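Local coordinates for LBCATS-a (Synthetic construct, PDB 5EY5), which probably cleaves indole-3-glycerol phosphate to indole and glyceraldehyde 3-phosphate, as the alpha chain of tryptophan synthase, at residues R89-Y103 and E120-P132. Residues are numbered along the deposited sequence; the frame is centred on the assembly and turned at random.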
loop_
_atom_site.group_PDB
_atom_site.type_symbol
_atom_site.label_atom_id
_atom_site.label_comp_id
_atom_site.label_asym_id
_atom_site.label_seq_id
_atom_site.Cartn_x
_atom_site.Cartn_y
_atom_site.Cartn_z
ATOM N N ARG A 89 57.961 18.851 -3.695
ATOM C CA ARG A 89 59.291 18.261 -3.756
ATOM C C ARG A 89 60.293 19.165 -4.442
ATOM O O ARG A 89 61.499 18.986 -4.249
ATOM C CB ARG A 89 59.249 16.910 -4.471
ATOM C CG ARG A 89 58.504 15.833 -3.708
ATOM C CD ARG A 89 59.053 15.685 -2.304
ATOM N NE ARG A 89 58.391 14.613 -1.551
ATOM C CZ ARG A 89 58.443 14.513 -0.225
ATOM N NH1 ARG A 89 59.101 15.437 0.468
ATOM N NH2 ARG A 89 57.829 13.514 0.410
ATOM N N GLU A 90 59.837 20.122 -5.249
ATOM C CA GLU A 90 60.785 21.043 -5.859
ATOM C C GLU A 90 61.621 21.737 -4.796
ATOM O O GLU A 90 62.825 21.933 -4.977
ATOM C CB GLU A 90 60.052 22.063 -6.730
ATOM C CG GLU A 90 59.559 21.488 -8.049
ATOM C CD GLU A 90 59.017 22.554 -8.985
ATOM O OE1 GLU A 90 58.381 23.511 -8.494
ATOM O OE2 GLU A 90 59.237 22.439 -10.213
ATOM N N LYS A 91 61.007 22.085 -3.662
ATOM C CA LYS A 91 61.688 22.854 -2.630
ATOM C C LYS A 91 61.883 22.105 -1.319
ATOM O O LYS A 91 62.723 22.520 -0.518
ATOM C CB LYS A 91 60.927 24.161 -2.351
ATOM C CG LYS A 91 61.600 25.093 -1.351
ATOM C CD LYS A 91 62.916 25.655 -1.879
ATOM C CE LYS A 91 63.571 26.593 -0.869
ATOM N NZ LYS A 91 64.680 27.399 -1.456
ATOM N N ASN A 92 61.151 21.017 -1.078
ATOM C CA ASN A 92 61.290 20.250 0.161
ATOM C C ASN A 92 61.329 18.757 -0.158
ATOM O O ASN A 92 60.282 18.115 -0.319
ATOM C CB ASN A 92 60.162 20.575 1.134
ATOM C CG ASN A 92 60.375 19.942 2.490
ATOM O OD1 ASN A 92 60.983 18.876 2.601
ATOM N ND2 ASN A 92 59.886 20.601 3.535
ATOM N N THR A 93 62.542 18.205 -0.211
ATOM C CA THR A 93 62.767 16.782 -0.439
ATOM C C THR A 93 62.848 15.979 0.854
ATOM O O THR A 93 63.033 14.758 0.801
ATOM C CB THR A 93 64.060 16.580 -1.235
ATOM O OG1 THR A 93 65.179 16.568 -0.337
ATOM C CG2 THR A 93 64.244 17.712 -2.221
ATOM N N ASP A 94 62.723 16.633 2.008
ATOM C CA ASP A 94 62.929 15.986 3.296
ATOM C C ASP A 94 61.639 15.411 3.883
ATOM O O ASP A 94 61.623 14.257 4.325
ATOM C CB ASP A 94 63.553 16.984 4.282
ATOM C CG ASP A 94 64.718 17.755 3.678
ATOM O OD1 ASP A 94 65.852 17.235 3.692
ATOM O OD2 ASP A 94 64.498 18.885 3.193
ATOM N N VAL A 95 60.559 16.188 3.889
ATOM C CA VAL A 95 59.391 15.856 4.722
ATOM C C VAL A 95 58.713 14.601 4.186
ATOM O O VAL A 95 58.371 14.547 2.991
ATOM C CB VAL A 95 58.408 17.021 4.756
ATOM C CG1 VAL A 95 57.845 17.268 3.366
ATOM C CG2 VAL A 95 57.287 16.716 5.736
ATOM N N PRO A 96 58.470 13.585 5.019
ATOM C CA PRO A 96 57.726 12.416 4.545
ATOM C C PRO A 96 56.267 12.776 4.315
ATOM O O PRO A 96 55.636 13.454 5.131
ATOM C CB PRO A 96 57.889 11.393 5.681
ATOM C CG PRO A 96 59.101 11.872 6.449
ATOM C CD PRO A 96 59.063 13.363 6.349
ATOM N N ILE A 97 55.742 12.324 3.184
ATOM C CA ILE A 97 54.355 12.554 2.792
ATOM C C ILE A 97 53.675 11.199 2.700
ATOM O O ILE A 97 54.211 10.274 2.076
ATOM C CB ILE A 97 54.261 13.308 1.451
ATOM C CG1 ILE A 97 54.843 14.708 1.589
ATOM C CG2 ILE A 97 52.798 13.379 0.950
ATOM C CD1 ILE A 97 53.988 15.619 2.434
ATOM N N VAL A 98 52.517 11.078 3.346
ATOM C CA VAL A 98 51.683 9.881 3.302
ATOM C C VAL A 98 50.344 10.267 2.694
ATOM O O VAL A 98 49.741 11.267 3.108
ATOM C CB VAL A 98 51.485 9.274 4.703
ATOM C CG1 VAL A 98 50.486 8.102 4.654
ATOM C CG2 VAL A 98 52.826 8.815 5.265
ATOM N N PHE A 99 49.899 9.493 1.698
ATOM C CA PHE A 99 48.547 9.598 1.154
ATOM C C PHE A 99 47.622 8.689 1.945
ATOM O O PHE A 99 47.886 7.486 2.069
ATOM C CB PHE A 99 48.483 9.199 -0.324
ATOM C CG PHE A 99 48.812 10.302 -1.273
ATOM C CD1 PHE A 99 49.281 11.517 -0.807
ATOM C CD2 PHE A 99 48.642 10.128 -2.644
ATOM C CE1 PHE A 99 49.593 12.542 -1.697
ATOM C CE2 PHE A 99 48.942 11.136 -3.534
ATOM C CZ PHE A 99 49.419 12.355 -3.057
ATOM N N LEU A 100 46.528 9.254 2.465
ATOM C CA LEU A 100 45.478 8.465 3.090
ATOM C C LEU A 100 44.336 8.452 2.092
ATOM O O LEU A 100 43.773 9.503 1.760
ATOM C CB LEU A 100 45.069 9.046 4.448
ATOM C CG LEU A 100 44.075 8.266 5.314
ATOM C CD1 LEU A 100 44.236 8.667 6.783
ATOM C CD2 LEU A 100 42.634 8.485 4.834
ATOM N N THR A 101 44.055 7.283 1.535
ATOM C CA THR A 101 43.078 7.225 0.462
ATOM C C THR A 101 42.276 5.950 0.617
ATOM O O THR A 101 42.831 4.917 0.978
ATOM C CB THR A 101 43.740 7.278 -0.929
ATOM O OG1 THR A 101 42.745 7.108 -1.953
ATOM C CG2 THR A 101 44.808 6.205 -1.089
ATOM N N TYR A 102 40.969 6.039 0.389
ATOM C CA TYR A 102 40.180 4.831 0.226
ATOM C C TYR A 102 40.619 4.096 -1.032
ATOM O O TYR A 102 41.329 4.637 -1.880
ATOM C CB TYR A 102 38.696 5.181 0.211
ATOM C CG TYR A 102 38.287 5.666 1.578
ATOM C CD1 TYR A 102 38.535 6.972 1.968
ATOM C CD2 TYR A 102 37.729 4.797 2.501
ATOM C CE1 TYR A 102 38.196 7.410 3.237
ATOM C CE2 TYR A 102 37.386 5.223 3.768
ATOM C CZ TYR A 102 37.621 6.533 4.129
ATOM O OH TYR A 102 37.274 6.960 5.382
ATOM N N TYR A 103 40.191 2.834 -1.135
ATOM C CA TYR A 103 40.755 1.927 -2.116
ATOM C C TYR A 103 40.215 2.165 -3.518
ATOM O O TYR A 103 40.952 2.020 -4.496
ATOM C CB TYR A 103 40.470 0.485 -1.699
ATOM C CG TYR A 103 41.237 -0.508 -2.506
ATOM C CD1 TYR A 103 42.609 -0.391 -2.639
ATOM C CD2 TYR A 103 40.598 -1.572 -3.136
ATOM C CE1 TYR A 103 43.326 -1.295 -3.372
ATOM C CE2 TYR A 103 41.317 -2.487 -3.878
ATOM C CZ TYR A 103 42.682 -2.339 -3.985
ATOM O OH TYR A 103 43.425 -3.240 -4.706
ATOM N N GLU A 120 57.342 8.338 -8.094
ATOM C CA GLU A 120 57.929 9.378 -8.930
ATOM C C GLU A 120 57.603 10.768 -8.401
ATOM O O GLU A 120 58.430 11.683 -8.494
ATOM C CB GLU A 120 57.462 9.223 -10.378
ATOM C CG GLU A 120 57.669 7.828 -10.936
ATOM C CD GLU A 120 57.506 7.776 -12.439
ATOM O OE1 GLU A 120 58.513 7.544 -13.141
ATOM O OE2 GLU A 120 56.371 7.977 -12.918
ATOM N N ALA A 121 56.406 10.950 -7.850
ATOM C CA ALA A 121 56.047 12.252 -7.301
ATOM C C ALA A 121 56.748 12.524 -5.974
ATOM O O ALA A 121 57.097 13.674 -5.683
ATOM C CB ALA A 121 54.537 12.353 -7.126
ATOM N N GLY A 122 56.956 11.499 -5.158
ATOM C CA GLY A 122 57.643 11.688 -3.897
ATOM C C GLY A 122 56.729 11.438 -2.715
ATOM O O GLY A 122 56.809 12.137 -1.700
ATOM N N VAL A 123 55.845 10.450 -2.846
ATOM C CA VAL A 123 54.933 10.050 -1.775
ATOM C C VAL A 123 55.525 8.827 -1.101
ATOM O O VAL A 123 55.759 7.804 -1.749
ATOM C CB VAL A 123 53.527 9.735 -2.302
ATOM C CG1 VAL A 123 52.699 9.031 -1.200
ATOM C CG2 VAL A 123 52.826 11.002 -2.778
ATOM N N ASP A 124 55.730 8.908 0.204
ATOM C CA ASP A 124 56.509 7.883 0.878
ATOM C C ASP A 124 55.672 6.748 1.440
ATOM O O ASP A 124 56.200 5.651 1.636
ATOM C CB ASP A 124 57.337 8.551 1.973
ATOM C CG ASP A 124 58.151 9.721 1.422
ATOM O OD1 ASP A 124 57.817 10.890 1.718
ATOM O OD2 ASP A 124 59.097 9.461 0.647
ATOM N N GLY A 125 54.390 6.969 1.699
ATOM C CA GLY A 125 53.614 5.940 2.354
ATOM C C GLY A 125 52.140 6.072 2.046
ATOM O O GLY A 125 51.665 7.094 1.540
ATOM N N LEU A 126 51.422 4.996 2.349
ATOM C CA LEU A 126 50.017 4.855 2.013
ATOM C C LEU A 126 49.272 4.347 3.229
ATOM O O LEU A 126 49.720 3.402 3.885
ATOM C CB LEU A 126 49.809 3.882 0.852
ATOM C CG LEU A 126 50.476 4.272 -0.463
ATOM C CD1 LEU A 126 50.054 3.314 -1.568
ATOM C CD2 LEU A 126 50.127 5.717 -0.831
ATOM N N ILE A 127 48.153 5.000 3.524
ATOM C CA ILE A 127 47.162 4.541 4.487
ATOM C C ILE A 127 45.877 4.320 3.707
ATOM O O ILE A 127 45.381 5.248 3.065
ATOM C CB ILE A 127 46.952 5.569 5.609
ATOM C CG1 ILE A 127 48.251 5.766 6.389
ATOM C CG2 ILE A 127 45.789 5.151 6.531
ATOM C CD1 ILE A 127 48.162 6.917 7.387
ATOM N N VAL A 128 45.370 3.098 3.707
ATOM C CA VAL A 128 44.182 2.749 2.938
ATOM C C VAL A 128 43.126 2.227 3.904
ATOM O O VAL A 128 43.117 1.049 4.253
ATOM C CB VAL A 128 44.499 1.710 1.850
ATOM C CG1 VAL A 128 43.252 1.440 1.014
ATOM C CG2 VAL A 128 45.646 2.197 0.991
ATOM N N PRO A 129 42.207 3.078 4.357
ATOM C CA PRO A 129 41.388 2.686 5.513
ATOM C C PRO A 129 40.477 1.485 5.266
ATOM O O PRO A 129 40.200 0.755 6.215
ATOM C CB PRO A 129 40.599 3.964 5.829
ATOM C CG PRO A 129 41.495 5.088 5.323
ATOM C CD PRO A 129 42.106 4.518 4.067
ATOM N N ASP A 130 39.996 1.234 4.045
ATOM C CA ASP A 130 39.094 0.101 3.837
ATOM C C ASP A 130 39.779 -1.115 3.215
ATOM O O ASP A 130 39.110 -1.929 2.565
ATOM C CB ASP A 130 37.888 0.519 2.989
ATOM C CG ASP A 130 38.289 1.258 1.713
ATOM O OD1 ASP A 130 39.502 1.530 1.517
ATOM O OD2 ASP A 130 37.379 1.591 0.924
ATOM N N LEU A 131 41.087 -1.292 3.425
ATOM C CA LEU A 131 41.835 -2.386 2.800
ATOM C C LEU A 131 42.552 -3.241 3.842
ATOM O O LEU A 131 43.682 -2.927 4.245
ATOM C CB LEU A 131 42.844 -1.835 1.791
ATOM C CG LEU A 131 43.529 -2.878 0.898
ATOM C CD1 LEU A 131 42.522 -3.546 -0.026
ATOM C CD2 LEU A 131 44.685 -2.284 0.112
ATOM N N PRO A 132 41.951 -4.333 4.303
ATOM C CA PRO A 132 42.657 -5.216 5.233
ATOM C C PRO A 132 43.748 -5.998 4.522
ATOM O O PRO A 132 43.720 -6.150 3.290
ATOM C CB PRO A 132 41.548 -6.145 5.762
ATOM C CG PRO A 132 40.473 -6.080 4.759
ATOM C CD PRO A 132 40.534 -4.708 4.146
#
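Backbone pairing of F99 with G125 and I127 sets the parallel register: F99 N donates to G125 O at 3.0 Å, and F99 O takes the nearly straight bond from I127 N (172° at the hydrogen). T101 N continues the pattern to I127 O, while CA-H...O contacts such as V98 CA to G125 O fill in between. The strand axes run 27° apart.

The charged contacts lie at the N-terminal ends of the strands. R89, its chain bent at chi2, lays its guanidinium edge-on to G122 O, which receives both NE and NH2, the latter at 2.7 Å. NH2 also forms a salt bridge to D124 OD1 at 2.9 Å, with the two flat groups turned 61° apart, and NH1 and NH2 together hold V95 O. D124 OD1 accepts I97 N through its anti lone pair, while OD2 pairs with R3. A methionine in place of R89 would probably leave G122 O and V95 O without these donors and deprive D124 of one of its two arginine partners. G122 follows helix 111-121 with positive phi; a CB there would press on A121 O and also on R89 NE. Beyond the C-terminal ends, Y103 N makes a weak hydrogen bond to D130 OD1.

Apolar contacts cover both sheet faces. V123 CG2 sits over the F99 ring face, 3.8 Å from its centroid; L126 CD2 meets F99 CB. On the face shared by V98, L100 and I127, I127 CG1 reaches V98 CG1 at 3.7 Å and its CG2 touches L100 CG. Farther along, L131 CD1 stands over the centre of the Y103 ring.

Strands 97-100 and 125-127, with the intervening helices, make a right-handed beta-alpha-beta crossover of the TIM barrel, whose inward-facing L100 lines the sn-glycerol-3-phosphate pocket.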